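Local atomic coordinates of uncharacterized protein (Bacteroides ovatus, PDB entry 4FXT), a protein that is of unknown function but joins an N-terminal domain of the transthyretin clan to a C-terminal domain of the E-set clan. Residues G26-A31 / N69-R74; L64-N69 / Q90-T95; N108-T113 / E164-S169; G131-T136 / E146-L151. One frame throughout, in Å; residues are numbered along the deposited sequence.

Interaction 1: residues G26-A31 / N69-R74; sequences GSSEFA and NAPWER
S28 packs against A70, P71 and W72. Its CB comes first: it meets A70 CB at 3.8 Å and lies obliquely to the far end of the W72 indole, at CH2. The hydroxyl then stands beside the backbone N, anti to the carbonyl carbon (chi1 -56°). There S28 OG touches A70 CA at 3.4 Å and P71 CD at 3.7 Å, both van der Waals contacts. S28 OG donates to S27 OG of its own segment over 3.2 Å. The S27 hydroxyl is in turn bonded to R24 O.

The second point of contact is aromatic. F30 CE1 lies 3.8 Å from W72 CZ2, with F30 CZ nearly as close to that atom. The F30 ring and the six-membered ring of W72 are turned 34° apart, and their side chains cross at about a right angle. A70 CB sits over one face of the indole, toward its rim.

F30 belongs to strand 28-33, next to strand 60-68 in an antiparallel sheet. W72 lies in the loop that leaves strand 60-68 and leads to strand 79-84. A14 of strand 7-16, in the other sheet of the N-terminal domain, touches the side chains of both F30 and W72.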
# COMPACT_ATOMS: atom_id res chain seq x y z
N GLY A 26 1.57 4.53 -8.40
CA GLY A 26 1.85 5.90 -8.82
C GLY A 26 1.45 6.97 -7.83
O GLY A 26 1.10 8.07 -8.25
N SER A 27 1.52 6.69 -6.51
CA SER A 27 1.08 7.69 -5.54
C SER A 27 2.14 8.05 -4.49
O SER A 27 2.18 9.19 -4.00
CB SER A 27 -0.15 7.17 -4.79
OG SER A 27 0.19 6.06 -3.98
N SER A 28 2.95 7.05 -4.10
CA SER A 28 3.90 7.18 -3.02
C SER A 28 5.33 7.06 -3.50
O SER A 28 5.64 6.34 -4.47
CB SER A 28 3.62 6.12 -1.97
OG SER A 28 2.27 6.27 -1.57
N GLU A 29 6.21 7.80 -2.80
CA GLU A 29 7.63 7.93 -3.09
C GLU A 29 8.49 8.07 -1.85
O GLU A 29 7.98 8.29 -0.74
CB GLU A 29 7.87 9.19 -3.94
CG GLU A 29 7.18 9.23 -5.29
CD GLU A 29 7.16 10.56 -6.00
OE1 GLU A 29 7.98 11.46 -5.69
OE2 GLU A 29 6.31 10.70 -6.91
N PHE A 30 9.80 8.00 -2.08
CA PHE A 30 10.90 8.34 -1.18
C PHE A 30 11.83 9.28 -1.97
O PHE A 30 11.80 9.28 -3.20
CB PHE A 30 11.66 7.13 -0.60
CG PHE A 30 10.87 6.11 0.18
CD1 PHE A 30 10.12 6.48 1.29
CD2 PHE A 30 11.03 4.76 -0.07
CE1 PHE A 30 9.41 5.52 2.03
CE2 PHE A 30 10.36 3.79 0.69
CZ PHE A 30 9.53 4.18 1.72
N ALA A 31 12.59 10.11 -1.28
CA ALA A 31 13.55 10.98 -1.95
C ALA A 31 14.93 10.62 -1.50
O ALA A 31 15.17 10.39 -0.30
CB ALA A 31 13.25 12.45 -1.67
N ASN A 69 2.75 12.08 -0.56
CA ASN A 69 1.40 11.86 -0.08
C ASN A 69 1.21 10.45 0.47
O ASN A 69 0.07 10.09 0.79
CB ASN A 69 0.42 12.11 -1.21
CG ASN A 69 0.46 13.52 -1.72
OD1 ASN A 69 0.28 14.51 -1.00
ND2 ASN A 69 0.62 13.62 -3.01
N ALA A 70 2.32 9.70 0.63
CA ALA A 70 2.31 8.32 1.15
C ALA A 70 1.45 8.18 2.45
O ALA A 70 1.46 9.08 3.31
CB ALA A 70 3.73 7.88 1.44
N PRO A 71 0.71 7.05 2.61
CA PRO A 71 -0.16 6.89 3.79
C PRO A 71 0.58 6.45 5.08
O PRO A 71 0.06 5.66 5.89
CB PRO A 71 -1.14 5.82 3.35
CG PRO A 71 -0.34 4.96 2.40
CD PRO A 71 0.54 5.93 1.66
N TRP A 72 1.74 7.06 5.33
CA TRP A 72 2.51 6.82 6.54
C TRP A 72 3.16 8.11 7.01
O TRP A 72 3.17 9.09 6.26
CB TRP A 72 3.57 5.74 6.32
CG TRP A 72 4.42 5.90 5.10
CD1 TRP A 72 5.45 6.78 4.91
CD2 TRP A 72 4.43 5.03 3.96
NE1 TRP A 72 6.01 6.60 3.67
CE2 TRP A 72 5.43 5.50 3.08
CE3 TRP A 72 3.66 3.91 3.58
CZ2 TRP A 72 5.68 4.89 1.85
CZ3 TRP A 72 3.89 3.32 2.34
CH2 TRP A 72 4.91 3.79 1.50
N GLU A 73 3.70 8.12 8.26
CA GLU A 73 4.40 9.27 8.79
C GLU A 73 5.58 9.62 7.91
O GLU A 73 6.32 8.73 7.49
CB GLU A 73 4.86 9.04 10.23
CG GLU A 73 3.75 8.99 11.25
CD GLU A 73 4.23 8.95 12.69
OE1 GLU A 73 5.32 8.39 12.96
OE2 GLU A 73 3.51 9.51 13.55
N ARG A 74 5.71 10.92 7.62
CA ARG A 74 6.75 11.46 6.75
C ARG A 74 7.58 12.54 7.51
O ARG A 74 7.46 13.73 7.19
CB ARG A 74 6.10 12.04 5.48
CG ARG A 74 5.45 10.98 4.58
CD ARG A 74 4.20 11.49 3.90
NE ARG A 74 3.09 11.62 4.85
CZ ARG A 74 1.90 12.13 4.56
NH1 ARG A 74 1.64 12.59 3.35
NH2 ARG A 74 0.96 12.20 5.50

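Interaction 2: residues L64-N69 / Q90-T95; sequences LVRMGN and QDIPVT
R66 grips the carbonyl oxygen of P93 side-on with two nitrogens. R66 NE donates to P93 O at 2.9 Å and R66 NH2 to the same oxygen at 2.8 Å. The oxygen lies in the guanidinium plane, at its edge. NE approaches in the plane of the carbonyl, while NH2 is tilted 20° from it. The chain is extended from CG to NE, which carries the group across to the other segment. The third nitrogen, R66 NH1, forms a salt bridge with D78. That bridge should also help fix the rotation of the guanidinium.

Looser contacts flank the bonds: R66 NH2 lies 4.1 Å from P93 CG, and R66 NE is 4.2 Å from V94 CG1. Further along, L64 and I92 reach toward each other, tip to tip. L64 CD1 meets I92 CD1 at 3.8 Å, and its other branch, L64 CD2, meets I92 CG2 at 3.9 Å. F30 of strand 28-33 touches both L64 and I92 and extends this apolar layer.

The two segments share no backbone ladder; CA atoms of R66 and V94 are 8.2 Å apart. Strand 60-68 belongs to the antiparallel sheet and strand 88-93 to the mixed sheet that contains strand 7-16. Side chains meeting between two sheets are typical of a beta sandwich, consistent with the transthyretin clan of this domain.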
# COMPACT_ATOMS: atom_id res chain seq x y z
N LEU A 64 18.07 8.88 2.61
CA LEU A 64 16.68 8.69 2.18
C LEU A 64 15.73 9.30 3.18
O LEU A 64 15.89 9.10 4.39
CB LEU A 64 16.34 7.19 1.97
CG LEU A 64 14.94 6.82 1.44
CD1 LEU A 64 14.97 5.60 0.68
CD2 LEU A 64 13.93 6.72 2.56
N VAL A 65 14.69 10.00 2.67
CA VAL A 65 13.66 10.62 3.49
C VAL A 65 12.30 10.25 2.99
O VAL A 65 12.09 10.07 1.79
CB VAL A 65 13.77 12.16 3.60
CG1 VAL A 65 14.93 12.58 4.48
CG2 VAL A 65 13.82 12.83 2.22
N ARG A 66 11.36 10.15 3.93
CA ARG A 66 9.95 9.87 3.65
C ARG A 66 9.27 11.19 3.40
O ARG A 66 9.47 12.15 4.15
CB ARG A 66 9.30 9.08 4.81
CG ARG A 66 9.99 7.79 5.22
CD ARG A 66 9.46 7.34 6.56
NE ARG A 66 10.28 6.32 7.23
CZ ARG A 66 11.36 6.57 7.98
NH1 ARG A 66 11.86 7.81 8.06
NH2 ARG A 66 12.02 5.58 8.57
N MSE A 67 8.51 11.28 2.33
CA MSE A 67 7.79 12.50 1.94
C MSE A 67 6.61 12.14 0.99
O MSE A 67 6.24 10.96 0.84
CB MSE A 67 8.75 13.53 1.29
CG MSE A 67 9.79 12.91 0.34
SE MSE A 67 9.10 11.87 -1.20
CE MSE A 67 8.39 13.43 -2.29
N GLY A 68 6.07 13.19 0.37
CA GLY A 68 4.98 13.08 -0.58
C GLY A 68 3.65 12.86 0.09
O GLY A 68 3.41 13.37 1.19
N ASN A 69 2.75 12.08 -0.56
CA ASN A 69 1.40 11.86 -0.08
C ASN A 69 1.21 10.45 0.47
O ASN A 69 0.07 10.09 0.79
CB ASN A 69 0.42 12.11 -1.21
CG ASN A 69 0.46 13.52 -1.72
OD1 ASN A 69 0.28 14.51 -1.00
ND2 ASN A 69 0.62 13.62 -3.01
N GLN A 90 17.80 -2.70 0.69
CA GLN A 90 17.51 -2.19 2.03
C GLN A 90 16.02 -1.85 2.15
O GLN A 90 15.49 -1.03 1.41
CB GLN A 90 18.38 -0.98 2.38
CG GLN A 90 18.24 -0.52 3.84
CD GLN A 90 19.29 0.49 4.27
OE1 GLN A 90 20.39 0.57 3.72
NE2 GLN A 90 19.00 1.19 5.35
N ASP A 91 15.35 -2.48 3.11
CA ASP A 91 13.95 -2.21 3.37
C ASP A 91 13.85 -0.90 4.17
O ASP A 91 14.75 -0.59 4.96
CB ASP A 91 13.28 -3.39 4.09
CG ASP A 91 13.17 -4.68 3.27
OD1 ASP A 91 13.29 -4.61 2.02
OD2 ASP A 91 12.89 -5.75 3.86
N ILE A 92 12.80 -0.11 3.90
CA ILE A 92 12.60 1.18 4.55
C ILE A 92 11.45 1.07 5.56
O ILE A 92 10.29 0.96 5.15
CB ILE A 92 12.35 2.34 3.53
CG1 ILE A 92 13.46 2.40 2.46
CG2 ILE A 92 12.15 3.69 4.22
CD1 ILE A 92 14.93 2.60 2.98
N PRO A 93 11.74 1.13 6.87
CA PRO A 93 10.65 1.06 7.85
C PRO A 93 9.81 2.33 7.77
O PRO A 93 10.33 3.47 7.71
CB PRO A 93 11.38 0.89 9.18
CG PRO A 93 12.70 1.51 8.98
CD PRO A 93 13.06 1.28 7.54
N VAL A 94 8.50 2.11 7.65
CA VAL A 94 7.51 3.17 7.62
C VAL A 94 6.56 2.92 8.80
O VAL A 94 6.58 1.83 9.39
CB VAL A 94 6.78 3.30 6.26
CG1 VAL A 94 7.74 3.66 5.14
CG2 VAL A 94 5.95 2.06 5.91
N THR A 95 5.77 3.95 9.17
CA THR A 95 4.80 3.82 10.25
C THR A 95 3.45 4.35 9.66
O THR A 95 3.20 5.56 9.63
CB THR A 95 5.27 4.51 11.58
OG1 THR A 95 5.27 5.93 11.44
CG2 THR A 95 6.65 4.00 12.08

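Interaction 3: residues N108-T113 / E164-S169; sequences NGNKIT and EIEIPS
I112 and I165 form an antiparallel hydrogen-bonded pair. I112 N donates to I165 O at 2.8 Å, and I165 N returns a bond to I112 O at 3.1 Å. Beyond the end of the strand, I167 N adds a nearly straight bond to N110 O at 2.8 Å.

I112 and I165 lie on one face of the sheet, and I167, just past the strand end, points back toward segment 108-113. I112 CB touches I165 CG2, and I112 CG1 lies 3.8 Å from I167 CG1. I112 and I167 cross at about a right angle, and L201 touches both. I165 touches L134 of strand 127-135, in the other sheet of this domain. This contact between sheets is consistent with the sandwich-like fold of the E-set clan.

K111, T113, E164 and E166 lie on the opposite face, which is more polar. T113 OG1 donates to the anti lone pair of E164 OE2 at 3.2 Å, the two side chains running side by side. K111 bends at chi4 (61°), which places NZ 3.5 Å from E166 OE1 in a long, weak salt bridge. K111 CD also passes E164 CB.

A type II' turn from N108 to K111 precedes the pairing, with G109 at its positive-phi position. N108 ND2 donates in the plane of its amide to T113 OG1 at 2.7 Å, the same hydroxyl that donates to E164.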
# COMPACT_ATOMS: atom_id res chain seq x y z
N ASN A 108 -18.77 -15.92 -3.03
CA ASN A 108 -19.96 -16.51 -2.42
C ASN A 108 -21.14 -15.96 -3.18
O ASN A 108 -21.54 -14.81 -2.94
CB ASN A 108 -20.02 -16.27 -0.90
CG ASN A 108 -18.98 -17.08 -0.13
OD1 ASN A 108 -18.79 -18.29 -0.37
ND2 ASN A 108 -18.37 -16.45 0.87
N GLY A 109 -21.57 -16.72 -4.18
CA GLY A 109 -22.66 -16.35 -5.07
C GLY A 109 -22.25 -15.26 -6.03
O GLY A 109 -21.29 -15.43 -6.79
N ASN A 110 -22.97 -14.11 -5.99
CA ASN A 110 -22.68 -12.92 -6.80
C ASN A 110 -21.89 -11.91 -5.97
O ASN A 110 -21.85 -10.72 -6.31
CB ASN A 110 -23.99 -12.28 -7.33
CG ASN A 110 -24.93 -11.74 -6.25
OD1 ASN A 110 -25.06 -12.28 -5.14
ND2 ASN A 110 -25.65 -10.66 -6.58
N LYS A 111 -21.28 -12.38 -4.87
CA LYS A 111 -20.56 -11.51 -3.94
C LYS A 111 -19.15 -12.02 -3.66
O LYS A 111 -18.82 -13.19 -3.91
CB LYS A 111 -21.37 -11.36 -2.62
CG LYS A 111 -22.62 -10.52 -2.82
CD LYS A 111 -23.52 -10.33 -1.62
CE LYS A 111 -24.63 -9.34 -1.91
NZ LYS A 111 -25.53 -9.77 -3.03
N ILE A 112 -18.31 -11.10 -3.18
CA ILE A 112 -16.94 -11.37 -2.74
C ILE A 112 -16.93 -11.11 -1.24
O ILE A 112 -17.17 -9.98 -0.81
CB ILE A 112 -15.84 -10.59 -3.50
CG1 ILE A 112 -15.86 -10.83 -5.03
CG2 ILE A 112 -14.45 -10.85 -2.90
CD1 ILE A 112 -15.51 -12.26 -5.52
N THR A 113 -16.70 -12.16 -0.45
CA THR A 113 -16.63 -12.03 0.99
C THR A 113 -15.20 -11.64 1.37
O THR A 113 -14.26 -12.40 1.13
CB THR A 113 -17.08 -13.33 1.66
OG1 THR A 113 -18.36 -13.72 1.16
CG2 THR A 113 -17.14 -13.20 3.17
N GLU A 164 -19.21 -7.92 2.46
CA GLU A 164 -19.49 -8.53 1.18
C GLU A 164 -19.80 -7.48 0.14
O GLU A 164 -20.75 -6.70 0.33
CB GLU A 164 -20.64 -9.52 1.28
CG GLU A 164 -20.36 -10.71 2.16
CD GLU A 164 -21.51 -11.68 2.26
OE1 GLU A 164 -22.66 -11.24 2.48
OE2 GLU A 164 -21.24 -12.91 2.19
N ILE A 165 -19.01 -7.46 -0.96
CA ILE A 165 -19.13 -6.56 -2.11
C ILE A 165 -19.69 -7.38 -3.28
O ILE A 165 -19.23 -8.49 -3.53
CB ILE A 165 -17.79 -5.86 -2.45
CG1 ILE A 165 -17.95 -4.81 -3.58
CG2 ILE A 165 -16.66 -6.87 -2.73
CD1 ILE A 165 -16.82 -3.90 -3.79
N GLU A 166 -20.69 -6.83 -3.97
CA GLU A 166 -21.32 -7.47 -5.11
C GLU A 166 -20.41 -7.38 -6.37
O GLU A 166 -19.86 -6.32 -6.68
CB GLU A 166 -22.68 -6.83 -5.37
CG GLU A 166 -23.49 -7.58 -6.41
CD GLU A 166 -24.94 -7.16 -6.51
OE1 GLU A 166 -25.68 -7.31 -5.51
OE2 GLU A 166 -25.37 -6.82 -7.63
N ILE A 167 -20.27 -8.51 -7.10
CA ILE A 167 -19.48 -8.61 -8.32
C ILE A 167 -20.21 -7.80 -9.41
O ILE A 167 -21.39 -8.08 -9.68
CB ILE A 167 -19.24 -10.09 -8.72
CG1 ILE A 167 -18.61 -10.89 -7.58
CG2 ILE A 167 -18.39 -10.17 -9.98
CD1 ILE A 167 -18.53 -12.40 -7.79
N PRO A 168 -19.56 -6.78 -10.01
CA PRO A 168 -20.25 -5.97 -11.02
C PRO A 168 -20.47 -6.74 -12.34
O PRO A 168 -19.81 -7.76 -12.59
CB PRO A 168 -19.30 -4.77 -11.22
CG PRO A 168 -17.96 -5.28 -10.86
CD PRO A 168 -18.19 -6.29 -9.76
N SER A 169 -21.41 -6.25 -13.17
CA SER A 169 -21.82 -6.83 -14.46
C SER A 169 -20.62 -7.07 -15.40
O SER A 169 -20.53 -8.12 -16.06
CB SER A 169 -22.82 -5.91 -15.16
OG SER A 169 -22.28 -4.62 -15.42

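Interaction 4: residues G131-T136 / E146-L151. With EDO (1,2-ethanediol), chain O.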
# COMPACT_ATOMS: atom_id res chain seq x y z
N GLY A 131 -12.65 0.96 2.58
CA GLY A 131 -13.19 0.53 1.30
C GLY A 131 -12.73 -0.84 0.83
O GLY A 131 -11.61 -1.25 1.12
N ILE A 132 -13.63 -1.57 0.15
CA ILE A 132 -13.36 -2.83 -0.53
C ILE A 132 -13.43 -2.51 -2.02
O ILE A 132 -14.39 -1.88 -2.45
CB ILE A 132 -14.26 -4.04 -0.14
CG1 ILE A 132 -14.23 -4.35 1.37
CG2 ILE A 132 -13.91 -5.30 -0.95
CD1 ILE A 132 -15.29 -3.79 2.02
N TYR A 133 -12.39 -2.90 -2.78
CA TYR A 133 -12.32 -2.59 -4.21
C TYR A 133 -12.16 -3.87 -5.02
O TYR A 133 -11.48 -4.81 -4.58
CB TYR A 133 -11.15 -1.64 -4.46
CG TYR A 133 -11.23 -0.40 -3.59
CD1 TYR A 133 -12.10 0.65 -3.92
CD2 TYR A 133 -10.46 -0.27 -2.44
CE1 TYR A 133 -12.23 1.76 -3.10
CE2 TYR A 133 -10.56 0.86 -1.63
CZ TYR A 133 -11.46 1.87 -1.96
OH TYR A 133 -11.63 2.97 -1.15
N LEU A 134 -12.85 -3.93 -6.17
CA LEU A 134 -12.76 -5.01 -7.17
C LEU A 134 -12.31 -4.42 -8.48
O LEU A 134 -12.88 -3.41 -8.89
CB LEU A 134 -14.07 -5.81 -7.37
CG LEU A 134 -14.77 -6.46 -6.13
CD1 LEU A 134 -16.07 -7.09 -6.52
CD2 LEU A 134 -13.89 -7.48 -5.42
N GLY A 135 -11.28 -5.00 -9.10
CA GLY A 135 -10.72 -4.53 -10.36
C GLY A 135 -10.45 -5.63 -11.37
O GLY A 135 -10.39 -6.81 -11.00
N THR A 136 -10.28 -5.25 -12.66
CA THR A 136 -10.02 -6.25 -13.71
C THR A 136 -8.53 -6.65 -13.67
O THR A 136 -8.19 -7.82 -13.91
CB THR A 136 -10.44 -5.75 -15.12
OG1 THR A 136 -9.69 -4.60 -15.45
CG2 THR A 136 -11.90 -5.37 -15.22
N GLU A 146 -13.51 -1.38 -10.55
CA GLU A 146 -14.70 -1.77 -11.33
C GLU A 146 -15.92 -1.71 -10.40
O GLU A 146 -17.06 -1.53 -10.85
CB GLU A 146 -14.50 -3.15 -11.97
CG GLU A 146 -15.22 -3.29 -13.30
CD GLU A 146 -14.67 -2.39 -14.39
OE1 GLU A 146 -13.46 -2.07 -14.36
OE2 GLU A 146 -15.46 -2.04 -15.29
N ALA A 147 -15.66 -1.80 -9.08
CA ALA A 147 -16.64 -1.71 -8.01
C ALA A 147 -15.98 -1.31 -6.70
O ALA A 147 -14.82 -1.68 -6.44
CB ALA A 147 -17.35 -3.04 -7.85
N GLU A 148 -16.71 -0.55 -5.86
CA GLU A 148 -16.21 -0.17 -4.53
C GLU A 148 -17.31 -0.31 -3.53
O GLU A 148 -18.49 -0.33 -3.88
CB GLU A 148 -15.59 1.25 -4.45
CG GLU A 148 -16.52 2.44 -4.52
CD GLU A 148 -15.88 3.80 -4.24
OE1 GLU A 148 -14.88 3.86 -3.50
OE2 GLU A 148 -16.46 4.82 -4.70
N LEU A 149 -16.92 -0.42 -2.26
CA LEU A 149 -17.82 -0.49 -1.12
C LEU A 149 -17.24 0.39 -0.03
O LEU A 149 -16.12 0.14 0.39
CB LEU A 149 -17.99 -1.95 -0.68
CG LEU A 149 -19.00 -2.22 0.40
CD1 LEU A 149 -20.40 -1.78 -0.03
CD2 LEU A 149 -19.03 -3.69 0.72
N LYS A 150 -17.92 1.48 0.33
CA LYS A 150 -17.45 2.40 1.38
C LYS A 150 -18.16 2.01 2.68
O LYS A 150 -19.39 2.06 2.74
CB LYS A 150 -17.68 3.85 0.97
CG LYS A 150 -16.99 4.25 -0.35
CD LYS A 150 -17.25 5.70 -0.85
CE LYS A 150 -16.61 6.82 -0.05
NZ LYS A 150 -16.87 8.15 -0.67
N LEU A 151 -17.41 1.55 3.68
CA LEU A 151 -17.95 1.02 4.93
C LEU A 151 -18.09 2.08 6.07
O LEU A 151 -18.65 1.77 7.16
CB LEU A 151 -17.02 -0.10 5.43
CG LEU A 151 -16.75 -1.29 4.51
CD1 LEU A 151 -15.80 -2.23 5.13
CD2 LEU A 151 -18.01 -2.04 4.21
C1 EDO O . -8.66 -1.86 -12.03
O1 EDO O . -7.72 -2.69 -12.75
C2 EDO O . -9.91 -1.43 -12.87
O2 EDO O . -10.80 -2.51 -13.14
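A beta hairpin joins strands 127-135 and 147-150, and a classic bulge interrupts its pairing where E146 and A147 both face L134. L134 O accepts from both residues, from E146 N at 2.7 Å and from A147 N at 3.2 Å. L134 N donates to A147 O in a nearly straight bond. Beyond the bulge the ladder is regular: I132 N donates to L149 O, and L149 N to I132 O.

I132 points to the same face as L149, and its CD1 meets L151 CD1 at 3.5 Å, the side chains of I132 and L151 crossing at a slant. L149 CD2 touches I132 CD1 at 4.0 Å. I165 of strand 160-166 touches I132, L134 and L149 from the other sheet.

On the other face, Y133 and E148 lie side by side and point the same way. With CG between the backbone N and the carbonyl carbon (chi1 71°), the E148 chain runs out beside the Y133 ring. E148 CB lies 3.6 Å from Y133 CD1. E148 OE1 reaches the ring edge at Y133 CE1, 3.4 Å away and near the ring plane. G131, which has no side chain, lies beside the Y133 hydroxyl.

At the bulged end, 1,2-ethanediol, probably from the crystallisation liquor, bridges the segments. T136 N donates to its O2 at 2.8 Å, and O2 donates to E146 OE1 at 3.0 Å. G137 N and L139 O also bind the diol. Apolar side chains line one face, a tyrosine and a carboxylate meet on the other, and at the bulged end a backbone N-H and a carboxylate share the diol oxygen.

In the fold
From the N terminus, interaction 1 joins strand 28-33 to the loop after strand 60-68 and closes the loop of residues 32-68. Interaction 2 opens before that loop ends and closes at residues 90-95, so the two cross along the chain. They share N69 and touch through a probable hydrogen bond from E73 N to T95 O. Interaction 2 spans the two sheets of the N-terminal domain. Interaction 3 comes later, in the C-terminal domain, and joins strands 111-120 and 160-166. Interaction 4, the hairpin, is nested inside the loop that interaction 3 closes. These two meet where I165 packs on residues 131-136 and 146-151. The centres of interactions 1 and 3 are about 32 Å apart.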